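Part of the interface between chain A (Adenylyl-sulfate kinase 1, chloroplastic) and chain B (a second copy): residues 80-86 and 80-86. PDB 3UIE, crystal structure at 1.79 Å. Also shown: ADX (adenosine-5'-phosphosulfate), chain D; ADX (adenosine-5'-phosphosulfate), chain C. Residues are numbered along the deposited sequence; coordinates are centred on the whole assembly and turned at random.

Chain A 80-86: AENIRRV
Chain B 80-86: AENIRRV

Like charges can meet across a protein interface when each is already paired with an opposite charge on its own chain, and the two-fold contact between two copies of adenylyl-sulfate kinase 1 illustrates the principle. Each stretch is one segment of a longer helix, with phi near -60° and psi between -40° and -51°, held by backbone hydrogen bonds such as Arg85(A) N to Glu81(A) O at 2.9 Å. The helix axes approach no closer than 14.3 Å, and their N-to-C directions make an angle of 60°, with a signed crossing angle of -60°. The register is set by Arg85, whose CA atoms in the two chains lie 9.7 Å apart, so the gap is spanned by long side chains alone.

Arg85 supplies most of the 153 Å² buried between the stretches. Its CA-to-CB bond points toward the partner helix, and the chain is extended after the first torsion: chi1 is m (-67°), chi2 and chi3 are t, and chi4 is 171°. The two symmetry-related guanidinium groups stand face over face, the CZ of each over one face of the other, and Arg85(A) NH2 comes within 3.2 Å of Arg85(B) NH2. Both nitrogens are donors, so this short approach is no hydrogen bond; each of these nitrogens is hydrogen-bonded elsewhere in the structure.

The compensating charge comes from Glu81, one helical turn earlier. With chi1 t, chi2 p (65°) and chi3 near 0°, its carboxylate reaches both arginines of its own helix. In chain A, Glu81(A) OE2 accepts from Arg85(A) NE at 2.9 Å and from Arg84(A) NH2 at 2.9 Å, while Glu81(A) OE1 accepts from Arg84(A) NE at 2.8 Å; both arginines are thereby salt-bridged to one acid. Chain B repeats the arrangement. Across the interface, Glu81(A) OE2 lies 4.2 Å from Arg85(B) NH2, well out of the guanidinium plane, so no N-H points at it and only the charges are near each other.

Arg84 ranks second in covered surface. Its CA-to-CB bond runs sideways, but the t, t, p sequence of chi1 to chi3, with chi4 at 84°, brings its end nearer the partner. There Arg84(A) NH2 stands 3.8 Å from Arg85(B) NH1, which sits at the edge of the Arg84(A) guanidinium, near its plane. The two-fold axis reproduces this second like-charge approach with the chains exchanged. No hydrogen bond or salt bridge joins the two stretches: the charge pairing is made within each helix, and the arginines meet across the axis already paired.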

ATOM      1  N   ALA A  80       4.913   1.174 -17.354  1.00 34.11           N
ATOM      2  CA  ALA A  80       6.006   0.625 -16.557  1.00 30.31           C
ATOM      3  C   ALA A  80       6.000   1.189 -15.125  1.00 30.78           C
ATOM      4  O   ALA A  80       6.174   0.450 -14.148  1.00 29.74           O
ATOM      5  CB  ALA A  80       7.349   0.886 -17.238  1.00 34.64           C
ATOM      6  N   GLU A  81       5.801   2.499 -14.996  1.00 28.90           N
ATOM      7  CA  GLU A  81       5.738   3.134 -13.680  1.00 30.56           C
ATOM      8  C   GLU A  81       4.507   2.665 -12.901  1.00 30.26           C
ATOM      9  O   GLU A  81       4.577   2.426 -11.698  1.00 28.92           O
ATOM     10  CB  GLU A  81       5.737   4.663 -13.814  1.00 27.64           C
ATOM     11  CG  GLU A  81       5.667   5.405 -12.488  1.00 28.09           C
ATOM     12  CD  GLU A  81       6.890   5.194 -11.612  1.00 31.95           C
ATOM     13  OE1 GLU A  81       7.847   4.493 -12.022  1.00 34.35           O
ATOM     14  OE2 GLU A  81       6.886   5.748 -10.496  1.00 35.41           O
ATOM     15  N   ASN A  82       3.386   2.528 -13.600  1.00 27.55           N
ATOM     16  CA  ASN A  82       2.164   2.006 -13.000  1.00 27.24           C
ATOM     17  C   ASN A  82       2.428   0.634 -12.373  1.00 34.04           C
ATOM     18  O   ASN A  82       2.097   0.389 -11.220  1.00 27.83           O
ATOM     19  CB  ASN A  82       1.078   1.890 -14.076  1.00 27.11           C
ATOM     20  CG  ASN A  82      -0.248   1.404 -13.528  1.00 28.65           C
ATOM     21  OD1 ASN A  82      -0.748   1.915 -12.524  1.00 30.09           O
ATOM     22  ND2 ASN A  82      -0.829   0.415 -14.189  1.00 28.38           N
ATOM     23  N   ILE A  83       3.029  -0.257 -13.157  1.00 28.59           N
ATOM     24  CA  ILE A  83       3.336  -1.617 -12.718  1.00 23.88           C
ATOM     25  C   ILE A  83       4.345  -1.577 -11.579  1.00 22.60           C
ATOM     26  O   ILE A  83       4.213  -2.292 -10.581  1.00 24.54           O
ATOM     27  CB  ILE A  83       3.917  -2.456 -13.895  1.00 27.05           C
ATOM     28  CG1 ILE A  83       2.860  -2.649 -14.988  1.00 32.82           C
ATOM     29  CG2 ILE A  83       4.480  -3.787 -13.391  1.00 29.26           C
ATOM     30  CD1 ILE A  83       3.454  -3.068 -16.361  1.00 29.50           C
ATOM     31  N   ARG A  84       5.372  -0.754 -11.739  1.00 24.43           N
ATOM     32  CA  ARG A  84       6.405  -0.654 -10.723  1.00 28.19           C
ATOM     33  C   ARG A  84       5.809  -0.261  -9.373  1.00 28.42           C
ATOM     34  O   ARG A  84       6.097  -0.893  -8.359  1.00 24.49           O
ATOM     35  CB  ARG A  84       7.467   0.373 -11.117  1.00 30.07           C
ATOM     36  CG  ARG A  84       8.602   0.452 -10.116  1.00 29.95           C
ATOM     37  CD  ARG A  84       9.487   1.670 -10.332  1.00 27.74           C
ATOM     38  NE  ARG A  84       8.870   2.920  -9.888  1.00 25.57           N
ATOM     39  CZ  ARG A  84       8.885   3.371  -8.633  1.00 31.61           C
ATOM     40  NH1 ARG A  84       9.470   2.667  -7.669  1.00 27.28           N
ATOM     41  NH2 ARG A  84       8.305   4.531  -8.337  1.00 31.12           N
ATOM     42  N   ARG A  85       4.992   0.788  -9.356  1.00 23.74           N
ATOM     43  CA  ARG A  85       4.417   1.259  -8.093  1.00 30.57           C
ATOM     44  C   ARG A  85       3.489   0.208  -7.504  1.00 30.76           C
ATOM     45  O   ARG A  85       3.503  -0.029  -6.299  1.00 26.19           O
ATOM     46  CB  ARG A  85       3.648   2.569  -8.274  1.00 28.59           C
ATOM     47  CG  ARG A  85       4.505   3.771  -8.627  1.00 29.71           C
ATOM     48  CD  ARG A  85       3.615   5.015  -8.717  1.00 31.50           C
ATOM     49  NE  ARG A  85       4.285   6.146  -9.345  1.00 32.34           N
ATOM     50  CZ  ARG A  85       3.665   7.269  -9.690  1.00 31.32           C
ATOM     51  NH1 ARG A  85       2.361   7.407  -9.466  1.00 29.28           N
ATOM     52  NH2 ARG A  85       4.345   8.250 -10.267  1.00 33.97           N
ATOM     53  N   VAL A  86       2.679  -0.424  -8.350  1.00 25.17           N
ATOM     54  CA  VAL A  86       1.791  -1.468  -7.849  1.00 28.21           C
ATOM     55  C   VAL A  86       2.579  -2.630  -7.240  1.00 23.63           C
ATOM     56  O   VAL A  86       2.198  -3.151  -6.192  1.00 26.07           O
ATOM     57  CB  VAL A  86       0.782  -1.964  -8.908  1.00 30.21           C
ATOM     58  CG1 VAL A  86       0.044  -3.187  -8.401  1.00 23.17           C
ATOM     59  CG2 VAL A  86      -0.208  -0.857  -9.238  1.00 29.49           C
TER
ATOM     60  N   ALA B  80       6.373  16.830  -1.680  1.00 34.11           N
ATOM     61  CA  ALA B  80       4.927  16.816  -1.882  1.00 30.31           C
ATOM     62  C   ALA B  80       4.457  15.492  -2.511  1.00 30.78           C
ATOM     63  O   ALA B  80       3.453  14.907  -2.088  1.00 29.74           O
ATOM     64  CB  ALA B  80       4.495  18.007  -2.736  1.00 34.64           C
ATOM     65  N   GLU B  81       5.180  15.017  -3.524  1.00 28.90           N
ATOM     66  CA  GLU B  81       4.845  13.749  -4.169  1.00 30.56           C
ATOM     67  C   GLU B  81       5.046  12.573  -3.210  1.00 30.26           C
ATOM     68  O   GLU B  81       4.243  11.644  -3.177  1.00 28.92           O
ATOM     69  CB  GLU B  81       5.680  13.550  -5.442  1.00 27.64           C
ATOM     70  CG  GLU B  81       5.399  12.248  -6.176  1.00 28.09           C
ATOM     71  CD  GLU B  81       3.991  12.163  -6.740  1.00 31.95           C
ATOM     72  OE1 GLU B  81       3.200  13.129  -6.609  1.00 34.35           O
ATOM     73  OE2 GLU B  81       3.682  11.109  -7.326  1.00 35.41           O
ATOM     74  N   ASN B  82       6.117  12.629  -2.426  1.00 27.55           N
ATOM     75  CA  ASN B  82       6.378  11.620  -1.407  1.00 27.24           C
ATOM     76  C   ASN B  82       5.181  11.504  -0.459  1.00 34.04           C
ATOM     77  O   ASN B  82       4.677  10.417  -0.204  1.00 27.83           O
ATOM     78  CB  ASN B  82       7.635  12.008  -0.618  1.00 27.11           C
ATOM     79  CG  ASN B  82       8.013  10.983   0.431  1.00 28.65           C
ATOM     80  OD1 ASN B  82       8.082   9.784   0.155  1.00 30.09           O
ATOM     81  ND2 ASN B  82       8.267  11.451   1.643  1.00 28.38           N
ATOM     82  N   ILE B  83       4.737  12.646   0.059  1.00 28.59           N
ATOM     83  CA  ILE B  83       3.616  12.705   0.994  1.00 23.88           C
ATOM     84  C   ILE B  83       2.341  12.242   0.304  1.00 22.60           C
ATOM     85  O   ILE B  83       1.547  11.481   0.866  1.00 24.54           O
ATOM     86  CB  ILE B  83       3.418  14.157   1.523  1.00 27.05           C
ATOM     87  CG1 ILE B  83       4.626  14.589   2.364  1.00 32.82           C
ATOM     88  CG2 ILE B  83       2.101  14.285   2.292  1.00 29.26           C
ATOM     89  CD1 ILE B  83       4.734  16.128   2.554  1.00 29.50           C
ATOM     90  N   ARG B  84       2.131  12.722  -0.914  1.00 24.43           N
ATOM     91  CA  ARG B  84       0.935  12.362  -1.656  1.00 28.19           C
ATOM     92  C   ARG B  84       0.827  10.847  -1.819  1.00 28.42           C
ATOM     93  O   ARG B  84      -0.221  10.266  -1.551  1.00 24.49           O
ATOM     94  CB  ARG B  84       0.926  13.015  -3.038  1.00 30.07           C
ATOM     95  CG  ARG B  84      -0.343  12.723  -3.813  1.00 29.95           C
ATOM     96  CD  ARG B  84      -0.228  13.099  -5.282  1.00 27.74           C
ATOM     97  NE  ARG B  84       0.586  12.163  -6.058  1.00 25.57           N
ATOM     98  CZ  ARG B  84       0.138  11.021  -6.584  1.00 31.61           C
ATOM     99  NH1 ARG B  84      -1.125  10.644  -6.405  1.00 27.28           N
ATOM    100  NH2 ARG B  84       0.959  10.247  -7.287  1.00 31.12           N
ATOM    101  N   ARG B  85       1.904  10.212  -2.273  1.00 23.74           N
ATOM    102  CA  ARG B  85       1.867   8.766  -2.505  1.00 30.57           C
ATOM    103  C   ARG B  85       1.669   8.020  -1.195  1.00 30.76           C
ATOM    104  O   ARG B  85       0.904   7.060  -1.134  1.00 26.19           O
ATOM    105  CB  ARG B  85       3.145   8.267  -3.182  1.00 28.59           C
ATOM    106  CG  ARG B  85       3.343   8.748  -4.609  1.00 29.71           C
ATOM    107  CD  ARG B  85       4.623   8.126  -5.176  1.00 31.50           C
ATOM    108  NE  ARG B  85       5.059   8.759  -6.414  1.00 32.34           N
ATOM    109  CZ  ARG B  85       6.228   8.512  -6.994  1.00 31.32           C
ATOM    110  NH1 ARG B  85       7.074   7.645  -6.447  1.00 29.28           N
ATOM    111  NH2 ARG B  85       6.555   9.138  -8.116  1.00 33.97           N
ATOM    112  N   VAL B  86       2.356   8.457  -0.142  1.00 25.17           N
ATOM    113  CA  VAL B  86       2.180   7.803   1.151  1.00 28.21           C
ATOM    114  C   VAL B  86       0.738   7.920   1.647  1.00 23.63           C
ATOM    115  O   VAL B  86       0.186   6.953   2.172  1.00 26.07           O
ATOM    116  CB  VAL B  86       3.185   8.293   2.217  1.00 30.21           C
ATOM    117  CG1 VAL B  86       2.814   7.746   3.581  1.00 23.17           C
ATOM    118  CG2 VAL B  86       4.592   7.851   1.844  1.00 29.49           C
TER
HETATM  119  SB  ADX D 401      -1.577  -1.259 -17.377  1.00 28.08           S
HETATM  120  O1B ADX D 401      -0.955  -0.021 -16.998  1.00 30.55           O
HETATM  121  O2B ADX D 401      -1.111  -1.628 -18.732  1.00 29.04           O
HETATM  122  O3B ADX D 401      -1.216  -2.353 -16.453  1.00 24.99           O
HETATM  123  PA  ADX D 401      -4.093  -1.036 -16.218  1.00 30.07           P
HETATM  124  O1A ADX D 401      -3.504  -0.238 -15.084  1.00 28.19           O
HETATM  125  O2A ADX D 401      -4.578  -2.403 -15.762  1.00 30.40           O
HETATM  126  O3A ADX D 401      -3.077  -1.112 -17.445  1.00 29.78           O
HETATM  127  O5' ADX D 401      -5.312  -0.206 -16.776  1.00 33.39           O
HETATM  128  C5' ADX D 401      -6.212  -0.810 -17.655  1.00 39.89           C
HETATM  129  C4' ADX D 401      -7.528  -0.228 -17.701  1.00 45.52           C
HETATM  130  O4' ADX D 401      -7.438   1.095 -18.219  1.00 37.95           O
HETATM  131  C3' ADX D 401      -8.371  -1.020 -18.634  1.00 39.73           C
HETATM  132  O3' ADX D 401      -9.501  -1.458 -17.947  1.00 43.11           O
HETATM  133  C2' ADX D 401      -8.825  -0.124 -19.617  1.00 57.66           C
HETATM  134  O2' ADX D 401     -10.188   0.015 -19.389  1.00 75.93           O
HETATM  135  C1' ADX D 401      -8.215   1.200 -19.373  1.00 47.10           C
HETATM  136  N9  ADX D 401      -7.498   1.690 -20.519  1.00 37.71           N
HETATM  137  C8  ADX D 401      -7.565   2.947 -21.017  1.00 40.46           C
HETATM  138  N7  ADX D 401      -6.698   3.056 -22.039  1.00 37.13           N
HETATM  139  C5  ADX D 401      -6.079   1.865 -22.190  1.00 34.38           C
HETATM  140  C6  ADX D 401      -5.099   1.375 -23.076  1.00 45.99           C
HETATM  141  N6  ADX D 401      -4.545   2.235 -24.072  1.00 42.58           N
HETATM  142  N1  ADX D 401      -4.682   0.088 -22.976  1.00 51.12           N
HETATM  143  C2  ADX D 401      -5.194  -0.720 -22.032  1.00 50.44           C
HETATM  144  N3  ADX D 401      -6.135  -0.279 -21.166  1.00 43.39           N
HETATM  145  C4  ADX D 401      -6.588   0.993 -21.219  1.00 34.06           C
HETATM  146  SB  ADX C 401       9.629  14.103   3.797  1.00 28.08           S
HETATM  147  O1B ADX C 401       9.620  13.843   2.385  1.00 30.55           O
HETATM  148  O2B ADX C 401       9.840  15.553   4.011  1.00 29.04           O
HETATM  149  O3B ADX C 401       8.347  13.728   4.427  1.00 24.99           O
HETATM  150  PA  ADX C 401      10.857  11.825   4.811  1.00 30.07           P
HETATM  151  O1A ADX C 401      10.252  11.001   3.704  1.00 28.19           O
HETATM  152  O2A ADX C 401      10.267  11.477   6.169  1.00 30.40           O
HETATM  153  O3A ADX C 401      10.769  13.382   4.473  1.00 29.78           O
HETATM  154  O5' ADX C 401      12.403  11.517   4.816  1.00 33.39           O
HETATM  155  C5' ADX C 401      13.184  11.931   5.897  1.00 39.89           C
HETATM  156  C4' ADX C 401      14.402  11.194   6.107  1.00 45.52           C
HETATM  157  O4' ADX C 401      15.275  11.406   5.002  1.00 37.95           O
HETATM  158  C3' ADX C 401      15.079  11.720   7.320  1.00 39.73           C
HETATM  159  O3' ADX C 401      15.274  10.667   8.211  1.00 43.11           O
HETATM  160  C2' ADX C 401      16.357  12.139   6.914  1.00 57.66           C
HETATM  161  O2' ADX C 401      17.243  11.238   7.491  1.00 75.93           O
HETATM  162  C1' ADX C 401      16.470  11.969   5.450  1.00 47.10           C
HETATM  163  N9  ADX C 401      16.828  13.192   4.784  1.00 37.71           N
HETATM  164  C8  ADX C 401      17.765  13.323   3.816  1.00 40.46           C
HETATM  165  N7  ADX C 401      17.763  14.595   3.378  1.00 37.13           N
HETATM  166  C5  ADX C 401      16.823  15.273   4.071  1.00 34.38           C
HETATM  167  C6  ADX C 401      16.373  16.608   4.064  1.00 45.99           C
HETATM  168  N6  ADX C 401      16.947  17.549   3.156  1.00 42.58           N
HETATM  169  N1  ADX C 401      15.390  16.993   4.916  1.00 51.12           N
HETATM  170  C2  ADX C 401      14.841  16.107   5.763  1.00 50.44           C
HETATM  171  N3  ADX C 401      15.250  14.818   5.794  1.00 43.39           N
HETATM  172  C4  ADX C 401      16.224  14.378   4.968  1.00 34.06           C